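Local coordinates for LPS-assembly lipoprotein (Caulobacter crescentus, PDB 4KWY) that probably works with LptD at the outer membrane in the final step of lipopolysaccharide assembly, at residues Q53-G58 with D113-A118; V74-L79 with R124-D129. All blocks are in the same frame, centred on the assembly; numbering follows the deposited sequence.

Interaction 1: Q53-G58 with D113-A118; sequences QRFARG and DGQERA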
# COMPACT_ATOMS: atom_id res chain seq x y z
N GLN A 53 -12.45 6.72 -1.62
CA GLN A 53 -13.88 6.55 -1.43
C GLN A 53 -14.20 5.06 -1.40
O GLN A 53 -14.89 4.63 -0.46
CB GLN A 53 -14.71 7.31 -2.47
CG GLN A 53 -14.85 8.81 -2.13
CD GLN A 53 -16.05 9.51 -2.75
OE1 GLN A 53 -17.15 8.94 -2.89
NE2 GLN A 53 -15.89 10.78 -3.08
N ARG A 54 -13.62 4.26 -2.34
CA ARG A 54 -13.80 2.79 -2.41
C ARG A 54 -13.21 2.10 -1.17
O ARG A 54 -13.79 1.14 -0.67
CB ARG A 54 -13.16 2.22 -3.70
CG ARG A 54 -13.34 0.70 -3.89
CD ARG A 54 -12.75 0.21 -5.20
NE ARG A 54 -13.45 0.80 -6.34
CZ ARG A 54 -12.90 0.99 -7.53
NH1 ARG A 54 -11.64 0.66 -7.75
NH2 ARG A 54 -13.61 1.53 -8.51
N PHE A 55 -12.11 2.62 -0.67
CA PHE A 55 -11.45 2.05 0.50
C PHE A 55 -12.21 2.31 1.82
O PHE A 55 -12.10 1.51 2.76
CB PHE A 55 -10.02 2.58 0.59
CG PHE A 55 -9.17 1.88 1.63
CD1 PHE A 55 -8.78 0.56 1.45
CD2 PHE A 55 -8.75 2.54 2.77
CE1 PHE A 55 -7.99 -0.09 2.40
CE2 PHE A 55 -7.95 1.89 3.72
CZ PHE A 55 -7.56 0.59 3.51
N ALA A 56 -12.95 3.43 1.92
CA ALA A 56 -13.69 3.77 3.13
C ALA A 56 -15.01 2.96 3.23
O ALA A 56 -15.59 2.83 4.33
CB ALA A 56 -13.99 5.26 3.13
N ARG A 57 -15.49 2.45 2.08
CA ARG A 57 -16.71 1.67 1.93
C ARG A 57 -16.51 0.16 2.07
O ARG A 57 -15.97 -0.49 1.17
CB ARG A 57 -17.34 1.92 0.54
CG ARG A 57 -18.20 3.18 0.43
CD ARG A 57 -19.47 3.15 1.27
NE ARG A 57 -20.29 1.95 1.05
CZ ARG A 57 -21.16 1.80 0.06
NH1 ARG A 57 -21.32 2.76 -0.84
NH2 ARG A 57 -21.87 0.69 -0.04
N GLY A 58 -16.98 -0.39 3.18
CA GLY A 58 -17.06 -1.82 3.38
C GLY A 58 -18.40 -2.22 2.79
O GLY A 58 -19.42 -1.60 3.13
N ASP A 113 -9.14 -3.30 11.08
CA ASP A 113 -8.26 -4.46 10.90
C ASP A 113 -8.29 -4.89 9.42
O ASP A 113 -7.23 -5.15 8.86
CB ASP A 113 -8.63 -5.61 11.85
CG ASP A 113 -7.85 -6.88 11.59
OD1 ASP A 113 -6.67 -6.94 11.97
OD2 ASP A 113 -8.40 -7.78 10.96
N GLY A 114 -9.47 -4.87 8.79
CA GLY A 114 -9.63 -5.17 7.37
C GLY A 114 -8.84 -4.19 6.51
O GLY A 114 -8.11 -4.58 5.59
N GLN A 115 -8.92 -2.91 6.85
CA GLN A 115 -8.19 -1.85 6.16
C GLN A 115 -6.66 -2.02 6.27
O GLN A 115 -5.94 -1.84 5.27
CB GLN A 115 -8.63 -0.50 6.70
CG GLN A 115 -10.02 -0.13 6.21
CD GLN A 115 -10.44 1.24 6.61
OE1 GLN A 115 -10.17 1.71 7.72
NE2 GLN A 115 -11.15 1.89 5.70
N GLU A 116 -6.17 -2.41 7.45
CA GLU A 116 -4.76 -2.68 7.72
C GLU A 116 -4.27 -3.89 6.90
O GLU A 116 -3.18 -3.85 6.32
CB GLU A 116 -4.53 -2.90 9.22
CG GLU A 116 -4.25 -1.61 9.97
CD GLU A 116 -4.87 -1.45 11.35
OE1 GLU A 116 -5.03 -2.47 12.06
OE2 GLU A 116 -5.17 -0.29 11.72
N ARG A 117 -5.10 -4.94 6.83
CA ARG A 117 -4.80 -6.17 6.10
C ARG A 117 -4.77 -5.91 4.58
O ARG A 117 -3.89 -6.43 3.90
CB ARG A 117 -5.80 -7.25 6.48
CG ARG A 117 -5.53 -7.81 7.87
CD ARG A 117 -6.32 -9.09 8.11
NE ARG A 117 -7.72 -8.82 8.41
CZ ARG A 117 -8.72 -9.04 7.57
NH1 ARG A 117 -8.49 -9.57 6.37
NH2 ARG A 117 -9.96 -8.76 7.92
N ALA A 118 -5.68 -5.06 4.07
CA ALA A 118 -5.69 -4.66 2.65
C ALA A 118 -4.41 -3.90 2.35
O ALA A 118 -3.67 -4.29 1.44
CB ALA A 118 -6.92 -3.80 2.35
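The side chain of Gln-115 crosses over the rim of one face of the Phe-55 ring and ends at the carbonyl of the same residue. The contact joins the short helix 52-56 to the long C-terminal helix 104-135. Both belong to the two-layer alpha/beta fold of an LptE-like protein, in which two main helices pack on one sheet. Phe-55 holds CG anti to its own N (chi1 -170°), which turns the ring to the side of its carbonyl. Gln-115 can therefore meet both parts of this residue. Its CB lies 3.5 Å from Phe-55 CZ, and its CG comes within 3.7 Å of the same atom. Beyond CG the chain is extended. The amide plane stays almost parallel to the ring, at 7°. Gln-115 NE2 donates to Phe-55 O at 3.1 Å, with an N-H...O angle of 153°. The acceptor lies in the amide plane, but the donor sits above the carbonyl plane. The other end of the amide, OE1, is hydrogen-bonded to Arg-21 NE, so both ends are fixed. With an alanine here, Phe-55 O and Arg-21 NE would probably each lose a polar mate, and the ring would lose the chain and amide lying over its face. Leu-25 and Met-72 also touch the ring. At its edge, near the ring plane, the methyl CB of Ala-118 stands 3.9 Å from Phe-55 CE1.

Interaction 2: V74-L79 with R124-D129; sequences VDWRLL and RKIQLD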
# COMPACT_ATOMS: atom_id res chain seq x y z
N VAL A 74 -5.14 0.82 -6.10
CA VAL A 74 -4.02 1.77 -6.08
C VAL A 74 -3.34 1.85 -7.42
O VAL A 74 -2.84 0.86 -7.93
CB VAL A 74 -2.94 1.41 -5.00
CG1 VAL A 74 -2.09 2.63 -4.64
CG2 VAL A 74 -3.53 0.74 -3.76
N ASP A 75 -3.24 3.06 -7.93
CA ASP A 75 -2.42 3.37 -9.10
C ASP A 75 -1.19 4.00 -8.54
O ASP A 75 -1.32 4.85 -7.67
CB ASP A 75 -3.14 4.31 -10.09
CG ASP A 75 -4.13 3.58 -10.97
OD1 ASP A 75 -3.70 2.77 -11.82
OD2 ASP A 75 -5.34 3.82 -10.81
N TRP A 76 -0.01 3.55 -8.96
CA TRP A 76 1.21 4.13 -8.42
C TRP A 76 2.29 4.36 -9.50
O TRP A 76 2.37 3.61 -10.47
CB TRP A 76 1.74 3.28 -7.25
CG TRP A 76 1.88 1.83 -7.55
CD1 TRP A 76 0.94 0.85 -7.35
CD2 TRP A 76 3.03 1.18 -8.08
NE1 TRP A 76 1.45 -0.37 -7.72
CE2 TRP A 76 2.73 -0.21 -8.17
CE3 TRP A 76 4.30 1.63 -8.49
CZ2 TRP A 76 3.65 -1.14 -8.65
CZ3 TRP A 76 5.23 0.70 -8.93
CH2 TRP A 76 4.90 -0.67 -9.02
N ARG A 77 3.12 5.40 -9.29
CA ARG A 77 4.24 5.83 -10.15
C ARG A 77 5.53 5.90 -9.36
O ARG A 77 5.55 6.49 -8.28
CB ARG A 77 3.98 7.23 -10.73
CG ARG A 77 2.79 7.33 -11.60
CD ARG A 77 2.59 8.72 -12.12
NE ARG A 77 1.14 8.95 -12.26
CZ ARG A 77 0.46 8.77 -13.39
NH1 ARG A 77 1.08 8.44 -14.51
NH2 ARG A 77 -0.86 8.97 -13.41
N LEU A 78 6.63 5.38 -9.93
CA LEU A 78 7.95 5.46 -9.31
C LEU A 78 8.75 6.49 -10.07
O LEU A 78 8.91 6.36 -11.28
CB LEU A 78 8.65 4.08 -9.27
CG LEU A 78 9.96 4.03 -8.45
CD1 LEU A 78 9.69 4.05 -6.94
CD2 LEU A 78 10.76 2.81 -8.80
N LEU A 79 9.19 7.54 -9.38
CA LEU A 79 9.95 8.57 -10.08
C LEU A 79 11.40 8.62 -9.65
O LEU A 79 11.74 8.24 -8.52
CB LEU A 79 9.35 9.99 -9.89
CG LEU A 79 7.85 10.18 -9.92
CD1 LEU A 79 7.52 11.60 -9.69
CD2 LEU A 79 7.23 9.72 -11.23
N ARG A 124 2.86 -5.45 0.23
CA ARG A 124 3.58 -6.67 -0.09
C ARG A 124 3.66 -6.88 -1.62
O ARG A 124 4.74 -7.18 -2.12
CB ARG A 124 2.89 -7.86 0.59
CG ARG A 124 3.61 -9.18 0.48
CD ARG A 124 2.76 -10.29 1.05
NE ARG A 124 3.36 -11.62 0.89
CZ ARG A 124 3.54 -12.48 1.88
NH1 ARG A 124 3.19 -12.16 3.12
NH2 ARG A 124 4.05 -13.68 1.64
N LYS A 125 2.55 -6.69 -2.35
CA LYS A 125 2.47 -6.82 -3.82
C LYS A 125 3.33 -5.77 -4.55
O LYS A 125 4.01 -6.11 -5.51
CB LYS A 125 1.00 -6.71 -4.28
CG LYS A 125 0.21 -7.98 -4.11
CD LYS A 125 -1.24 -7.74 -4.40
CE LYS A 125 -1.71 -8.53 -5.59
NZ LYS A 125 -3.19 -8.43 -5.76
N ILE A 126 3.30 -4.50 -4.10
CA ILE A 126 4.08 -3.40 -4.66
C ILE A 126 5.62 -3.63 -4.38
O ILE A 126 6.43 -3.45 -5.29
CB ILE A 126 3.58 -2.05 -4.09
CG1 ILE A 126 2.14 -1.75 -4.55
CG2 ILE A 126 4.54 -0.88 -4.46
CD1 ILE A 126 1.50 -0.54 -3.84
N GLN A 127 5.98 -4.04 -3.12
CA GLN A 127 7.35 -4.27 -2.65
C GLN A 127 8.00 -5.34 -3.46
O GLN A 127 9.17 -5.21 -3.77
CB GLN A 127 7.37 -4.66 -1.16
CG GLN A 127 8.76 -4.73 -0.52
CD GLN A 127 9.13 -6.13 -0.10
OE1 GLN A 127 8.61 -6.67 0.89
NE2 GLN A 127 10.03 -6.76 -0.83
N LEU A 128 7.25 -6.40 -3.80
CA LEU A 128 7.70 -7.53 -4.62
C LEU A 128 7.91 -7.05 -6.06
O LEU A 128 8.91 -7.39 -6.66
CB LEU A 128 6.65 -8.67 -4.54
CG LEU A 128 6.70 -9.75 -5.64
CD1 LEU A 128 7.83 -10.75 -5.41
CD2 LEU A 128 5.37 -10.46 -5.80
N ASP A 129 6.99 -6.23 -6.57
CA ASP A 129 7.05 -5.64 -7.92
C ASP A 129 8.29 -4.68 -8.06
O ASP A 129 9.01 -4.76 -9.06
CB ASP A 129 5.74 -4.90 -8.20
CG ASP A 129 5.56 -4.43 -9.61
OD1 ASP A 129 6.30 -3.51 -10.02
OD2 ASP A 129 4.61 -4.90 -10.27
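Ile-126 packs against one face of the Trp-76 indole. Its CG2 sits 4.2 Å above the plane, over the middle of the ring system and nearest Trp-76 CE2. Its CG1 branch runs along the CD1-NE1 side of the indole. The end of that branch, CD1, makes a CH-pi contact over the five-membered ring, 4.2 Å from the centroid of that ring and 28° off the normal. Between these two side chains the closest pair is Ile-126 CG1 with Trp-76 NE1, at 3.5 Å. The indole lies against helix 104-135 with its five-membered ring at Ile-126 and its six-membered ring at Asp-129. Strand 67-80 runs between strands 44-50 and 86-99, and helix 104-135 packs with helix 21-34 on one face of this sheet. The result is a two-layer alpha/beta sandwich, consistent with the LptE family. Leu-26 and Leu-30 of helix 21-34 also touch Ile-126. The polar contacts lie at the rim of the indole. Asp-129 OD1 approaches the ring edge near its plane, 3.3 Å from Trp-76 CH2. The carboxylate stands perpendicular to the ring. This would be a weak electrostatic contact with the slightly positive ring edge. The firmer partner of OD1 is His-88 NE2, to which it is hydrogen-bonded. The buried indole nitrogen, Trp-76 NE1, is satisfied by Thr-92 OG1 on the adjacent strand.

Both contacts use helix 104-135, at successive places along its length. Their centres are 18 Å apart and they do not touch. Both are mainly buried. Interaction 2 lies nearer the centre of the chain and joins the helix to a strand of the sheet. Interaction 1 lies farther out and joins the helix to a short helix. Its Ala-56 is exposed. The chemistry differs accordingly. Interaction 1 combines ring packing with a side-chain to backbone hydrogen bond. Interaction 2 is aliphatic packing on an indole, and its polar groups find their hydrogen bonds on strand 86-99. Strand 67-80 links the two sites, since its Met-72 touches Phe-55 and Ala-118.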